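Local coordinates for protein citrate synthase (PDB 2IBP) that probably condenses oxaloacetate with acetyl-CoA and water to give citrate and CoA, as a homodimer working in the tricarboxylic acid cycle, at residues G121-A133 against E142-L154. Numbering follows the deposited sequence.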
loop_
_atom_site.group_PDB
_atom_site.type_symbol
_atom_site.label_atom_id
_atom_site.label_comp_id
_atom_site.label_asym_id
_atom_site.label_seq_id
_atom_site.Cartn_x
_atom_site.Cartn_y
_atom_site.Cartn_z
ATOM N N GLY A 121 12.152 6.318 6.431
ATOM C CA GLY A 121 12.501 4.918 6.634
ATOM C C GLY A 121 13.791 4.538 5.927
ATOM O O GLY A 121 14.523 3.617 6.354
ATOM N N ALA A 122 14.110 5.302 4.880
ATOM C CA ALA A 122 15.255 5.020 4.006
ATOM C C ALA A 122 16.582 5.150 4.715
ATOM O O ALA A 122 17.532 4.424 4.410
ATOM C CB ALA A 122 15.229 5.938 2.811
ATOM N N TYR A 123 16.656 6.084 5.658
ATOM C CA TYR A 123 17.902 6.334 6.362
ATOM C C TYR A 123 17.860 5.995 7.854
ATOM O O TYR A 123 18.835 6.237 8.570
ATOM C CB TYR A 123 18.351 7.777 6.154
ATOM C CG TYR A 123 18.746 8.079 4.729
ATOM C CD1 TYR A 123 19.765 7.370 4.112
ATOM C CD2 TYR A 123 18.136 9.091 4.020
ATOM C CE1 TYR A 123 20.133 7.635 2.809
ATOM C CE2 TYR A 123 18.488 9.363 2.715
ATOM C CZ TYR A 123 19.498 8.637 2.115
ATOM O OH TYR A 123 19.875 8.936 0.835
ATOM N N ASP A 124 16.749 5.421 8.311
ATOM C CA ASP A 124 16.584 5.008 9.705
ATOM C C ASP A 124 17.448 3.771 9.940
ATOM O O ASP A 124 17.218 2.719 9.355
ATOM C CB ASP A 124 15.117 4.700 9.997
ATOM C CG ASP A 124 14.865 4.314 11.448
ATOM O OD1 ASP A 124 15.594 3.463 11.981
ATOM O OD2 ASP A 124 13.940 4.888 12.043
ATOM N N GLU A 125 18.464 3.905 10.789
ATOM C CA GLU A 125 19.403 2.793 11.025
ATOM C C GLU A 125 18.756 1.540 11.609
ATOM O O GLU A 125 19.119 0.416 11.253
ATOM C CB GLU A 125 20.557 3.265 11.916
ATOM C CG GLU A 125 21.403 4.362 11.282
ATOM C CD GLU A 125 22.493 4.891 12.207
ATOM O OE1 GLU A 125 22.722 4.291 13.282
ATOM O OE2 GLU A 125 23.120 5.915 11.853
ATOM N N ASP A 126 17.814 1.734 12.514
ATOM C CA ASP A 126 17.068 0.627 13.093
ATOM C C ASP A 126 16.308 -0.099 12.002
ATOM O O ASP A 126 16.228 -1.309 11.978
ATOM C CB ASP A 126 16.076 1.131 14.136
ATOM C CG ASP A 126 16.753 1.641 15.393
ATOM O OD1 ASP A 126 17.845 1.134 15.737
ATOM O OD2 ASP A 126 16.164 2.515 16.062
ATOM N N ASN A 127 15.647 0.673 11.154
ATOM C CA ASN A 127 14.889 0.096 10.079
ATOM C C ASN A 127 15.817 -0.750 9.206
ATOM O O ASN A 127 15.460 -1.854 8.821
ATOM C CB ASN A 127 14.232 1.197 9.244
ATOM C CG ASN A 127 13.053 0.693 8.423
ATOM O OD1 ASN A 127 12.237 -0.085 8.914
ATOM N ND2 ASN A 127 12.869 1.278 7.231
ATOM N N GLN A 128 16.969 -0.192 8.832
ATOM C CA GLN A 128 17.939 -0.939 8.006
ATOM C C GLN A 128 18.317 -2.273 8.657
ATOM O O GLN A 128 18.364 -3.316 8.009
ATOM C CB GLN A 128 19.197 -0.120 7.738
ATOM C CG GLN A 128 18.946 1.281 7.169
ATOM C CD GLN A 128 17.863 1.336 6.101
ATOM O OE1 GLN A 128 17.971 0.715 5.040
ATOM N NE2 GLN A 128 16.839 2.146 6.352
ATOM N N LYS A 129 18.553 -2.228 9.957
ATOM C CA LYS A 129 18.932 -3.412 10.707
ATOM C C LYS A 129 17.801 -4.433 10.711
ATOM O O LYS A 129 18.031 -5.625 10.558
ATOM C CB LYS A 129 19.328 -3.025 12.135
ATOM C CG LYS A 129 19.942 -4.144 12.937
ATOM C CD LYS A 129 20.456 -3.633 14.279
ATOM C CE LYS A 129 21.197 -4.725 15.049
ATOM N NZ LYS A 129 20.318 -5.875 15.403
ATOM N N LEU A 130 16.568 -3.957 10.852
ATOM C CA LEU A 130 15.430 -4.857 10.854
ATOM C C LEU A 130 15.229 -5.461 9.480
ATOM O O LEU A 130 14.934 -6.648 9.363
ATOM C CB LEU A 130 14.162 -4.165 11.361
ATOM C CG LEU A 130 12.933 -5.069 11.503
ATOM C CD1 LEU A 130 13.181 -6.310 12.349
ATOM C CD2 LEU A 130 11.756 -4.271 12.054
ATOM N N ILE A 131 15.390 -4.650 8.441
ATOM C CA ILE A 131 15.293 -5.130 7.068
ATOM C C ILE A 131 16.329 -6.243 6.851
ATOM O O ILE A 131 15.982 -7.316 6.356
ATOM C CB ILE A 131 15.479 -3.978 6.072
ATOM C CG1 ILE A 131 14.256 -3.051 6.122
ATOM C CG2 ILE A 131 15.704 -4.502 4.667
ATOM C CD1 ILE A 131 14.501 -1.699 5.446
ATOM N N GLU A 132 17.556 -6.043 7.328
ATOM C CA GLU A 132 18.600 -7.062 7.182
ATOM C C GLU A 132 18.159 -8.368 7.837
ATOM O O GLU A 132 18.300 -9.451 7.264
ATOM C CB GLU A 132 19.917 -6.593 7.816
ATOM C CG GLU A 132 20.610 -5.464 7.064
ATOM C CD GLU A 132 21.872 -4.952 7.760
ATOM O OE1 GLU A 132 21.979 -5.048 9.005
ATOM O OE2 GLU A 132 22.750 -4.411 7.054
ATOM N N ALA A 133 17.634 -8.269 9.053
ATOM C CA ALA A 133 17.201 -9.459 9.788
ATOM C C ALA A 133 16.067 -10.194 9.072
ATOM O O ALA A 133 16.114 -11.407 8.865
ATOM C CB ALA A 133 16.786 -9.091 11.213
ATOM N N GLU A 142 15.581 -9.507 19.610
ATOM C CA GLU A 142 16.300 -8.323 19.169
ATOM C C GLU A 142 15.539 -7.583 18.080
ATOM O O GLU A 142 15.501 -6.354 18.074
ATOM C CB GLU A 142 17.693 -8.666 18.644
ATOM C CG GLU A 142 18.716 -9.018 19.713
ATOM C CD GLU A 142 20.125 -9.142 19.149
ATOM O OE1 GLU A 142 20.500 -8.326 18.273
ATOM O OE2 GLU A 142 20.872 -10.034 19.609
ATOM N N GLU A 143 14.978 -8.345 17.142
ATOM C CA GLU A 143 14.262 -7.755 16.021
ATOM C C GLU A 143 12.971 -7.109 16.484
ATOM O O GLU A 143 12.595 -6.050 15.973
ATOM C CB GLU A 143 13.988 -8.786 14.932
ATOM C CG GLU A 143 15.225 -9.208 14.156
ATOM C CD GLU A 143 16.179 -10.081 14.968
ATOM O OE1 GLU A 143 15.699 -10.915 15.774
ATOM O OE2 GLU A 143 17.405 -9.940 14.779
ATOM N N LYS A 144 12.259 -7.778 17.386
ATOM C CA LYS A 144 11.033 -7.198 17.944
ATOM C C LYS A 144 11.345 -5.887 18.651
ATOM O O LYS A 144 10.572 -4.934 18.558
ATOM C CB LYS A 144 10.317 -8.170 18.882
ATOM C CG LYS A 144 9.759 -9.394 18.189
ATOM C CD LYS A 144 9.014 -10.298 19.166
ATOM C CE LYS A 144 8.428 -11.524 18.470
ATOM N NZ LYS A 144 9.475 -12.421 17.901
ATOM N N GLU A 145 12.493 -5.813 19.328
ATOM C CA GLU A 145 12.896 -4.564 19.970
ATOM C C GLU A 145 13.078 -3.468 18.919
ATOM O O GLU A 145 12.614 -2.352 19.115
ATOM C CB GLU A 145 14.170 -4.734 20.803
ATOM C CG GLU A 145 13.992 -5.537 22.089
ATOM C CD GLU A 145 13.135 -4.835 23.151
ATOM O OE1 GLU A 145 12.611 -3.727 22.898
ATOM O OE2 GLU A 145 12.996 -5.401 24.258
ATOM N N LEU A 146 13.709 -3.801 17.789
ATOM C CA LEU A 146 13.881 -2.842 16.693
ATOM C C LEU A 146 12.514 -2.403 16.178
ATOM O O LEU A 146 12.277 -1.209 15.956
ATOM C CB LEU A 146 14.666 -3.454 15.520
ATOM C CG LEU A 146 16.138 -3.772 15.791
ATOM C CD1 LEU A 146 16.791 -4.548 14.647
ATOM C CD2 LEU A 146 16.874 -2.481 16.063
ATOM N N ALA A 147 11.637 -3.381 15.961
ATOM C CA ALA A 147 10.303 -3.123 15.406
ATOM C C ALA A 147 9.525 -2.139 16.296
ATOM O O ALA A 147 8.870 -1.226 15.808
ATOM C CB ALA A 147 9.525 -4.425 15.222
ATOM N N TYR A 148 9.597 -2.318 17.608
ATOM C CA TYR A 148 8.870 -1.418 18.513
ATOM C C TYR A 148 9.495 -0.030 18.524
ATOM O O TYR A 148 8.786 0.990 18.592
ATOM C CB TYR A 148 8.754 -2.026 19.906
ATOM C CG TYR A 148 7.636 -3.042 19.974
ATOM C CD1 TYR A 148 7.798 -4.328 19.471
ATOM C CD2 TYR A 148 6.373 -2.672 20.409
ATOM C CE1 TYR A 148 6.748 -5.238 19.473
ATOM C CE2 TYR A 148 5.318 -3.569 20.432
ATOM C CZ TYR A 148 5.503 -4.849 19.955
ATOM O OH TYR A 148 4.447 -5.739 19.976
ATOM N N ARG A 149 10.816 0.033 18.440
ATOM C CA ARG A 149 11.515 1.313 18.352
ATOM C C ARG A 149 11.021 2.057 17.097
ATOM O O ARG A 149 10.725 3.249 17.133
ATOM C CB ARG A 149 13.028 1.084 18.276
ATOM C CG ARG A 149 13.915 2.256 18.686
ATOM C CD ARG A 149 15.408 1.844 18.676
ATOM N NE ARG A 149 15.633 0.592 19.401
ATOM C CZ ARG A 149 16.724 -0.166 19.296
ATOM N NH1 ARG A 149 17.716 0.174 18.478
ATOM N NH2 ARG A 149 16.809 -1.296 19.988
ATOM N N ILE A 150 10.957 1.337 15.978
ATOM C CA ILE A 150 10.515 1.917 14.703
ATOM C C ILE A 150 9.069 2.371 14.774
ATOM O O ILE A 150 8.714 3.448 14.259
ATOM C CB ILE A 150 10.741 0.935 13.536
ATOM C CG1 ILE A 150 12.247 0.682 13.382
ATOM C CG2 ILE A 150 10.125 1.481 12.235
ATOM C CD1 ILE A 150 12.619 -0.592 12.623
ATOM N N ALA A 151 8.229 1.542 15.377
ATOM C CA ALA A 151 6.815 1.876 15.574
ATOM C C ALA A 151 6.693 3.188 16.364
ATOM O O ALA A 151 5.944 4.093 15.972
ATOM C CB ALA A 151 6.074 0.743 16.266
ATOM N N GLU A 152 7.468 3.327 17.437
ATOM C CA GLU A 152 7.467 4.573 18.212
ATOM C C GLU A 152 7.896 5.777 17.363
ATOM O O GLU A 152 7.294 6.840 17.421
ATOM C CB GLU A 152 8.394 4.448 19.429
ATOM C CG GLU A 152 7.894 3.495 20.455
ATOM C CD GLU A 152 8.761 3.448 21.697
ATOM O OE1 GLU A 152 9.793 4.162 21.760
ATOM O OE2 GLU A 152 8.367 2.726 22.632
ATOM N N LYS A 153 8.902 5.584 16.523
ATOM C CA LYS A 153 9.393 6.655 15.681
ATOM C C LYS A 153 8.315 7.114 14.729
ATOM O O LYS A 153 8.155 8.305 14.494
ATOM C CB LYS A 153 10.611 6.230 14.894
ATOM C CG LYS A 153 11.851 6.100 15.726
ATOM C CD LYS A 153 12.954 5.549 14.888
ATOM C CE LYS A 153 14.210 5.334 15.657
ATOM N NZ LYS A 153 15.194 4.674 14.746
ATOM N N LEU A 154 7.605 6.164 14.130
ATOM C CA LEU A 154 6.526 6.524 13.196
ATOM C C LEU A 154 5.412 7.348 13.878
ATOM O O LEU A 154 4.907 8.328 13.326
ATOM C CB LEU A 154 5.961 5.244 12.576
ATOM C CG LEU A 154 6.836 4.727 11.429
ATOM C CD1 LEU A 154 6.701 3.237 11.190
ATOM C CD2 LEU A 154 6.587 5.508 10.133
HETATM O O HOH W 1 17.862 4.466 14.030
HETATM O O HOH W 2 18.948 -7.964 14.410
#
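Lys-153 reaches across to Asp-124 and Asp-126 at one end of a knobs-into-holes helix hairpin, in which helix 125-133 and helix 142-154 run roughly antiparallel (141°), their axes approaching to 9.3 Å. The extended chain of Lys-153 brings its NZ to Asp-124 OD2 at 3.0 Å, on the syn side and tilted from the carboxylate plane, with a weak bond to OD1 beside it. NZ also forms a salt bridge with Asp-126 OD2, an oxygen whose place is less sure. Asp-126 is itself a knob among Leu-146, Arg-149, Ile-150 and Lys-153; its carboxylate stands almost perpendicular to the Arg-149 guanidinium, and the weak bond from Arg-149 NH1 to Asp-126 OD1 (2.9 Å) is well bent. One turn on, the knob Leu-130 fills the hole of Glu-143, Leu-146, Ala-147 and Ile-150. Turned away from its own backbone N (chi1 -175°), Leu-130 sets CD1 against Glu-143 CB while its CD2 meets Ile-150 CD1 at 3.8 Å. Lys-129 lays its CG on Leu-146 CD1, 3.6 Å away, and its ammonium makes a long salt bridge to Glu-142. Asp-124 is also the N-cap of helix 125-133: OD1 accepts from Asn-127 N, and the OH of Tyr-234, on helix 233-244, bonds to OD2 and helps position the carboxylate. With alanine in place of Asp-124, Lys-153 NZ would probably lose one of its two carboxylate mates, Tyr-234 OH a partner, and the first turn of the helix its cap. Further out, Tyr-90 of helix 77-90 packs on Arg-149 and Lys-153, and Phe-111 of the second subunit packs on Asn-127, placing the hairpin beside the dimer interface. The ND2 of Asn-127 donates to Gly-121 O at 3.0 Å, in its own amide plane but above that of the carbonyl.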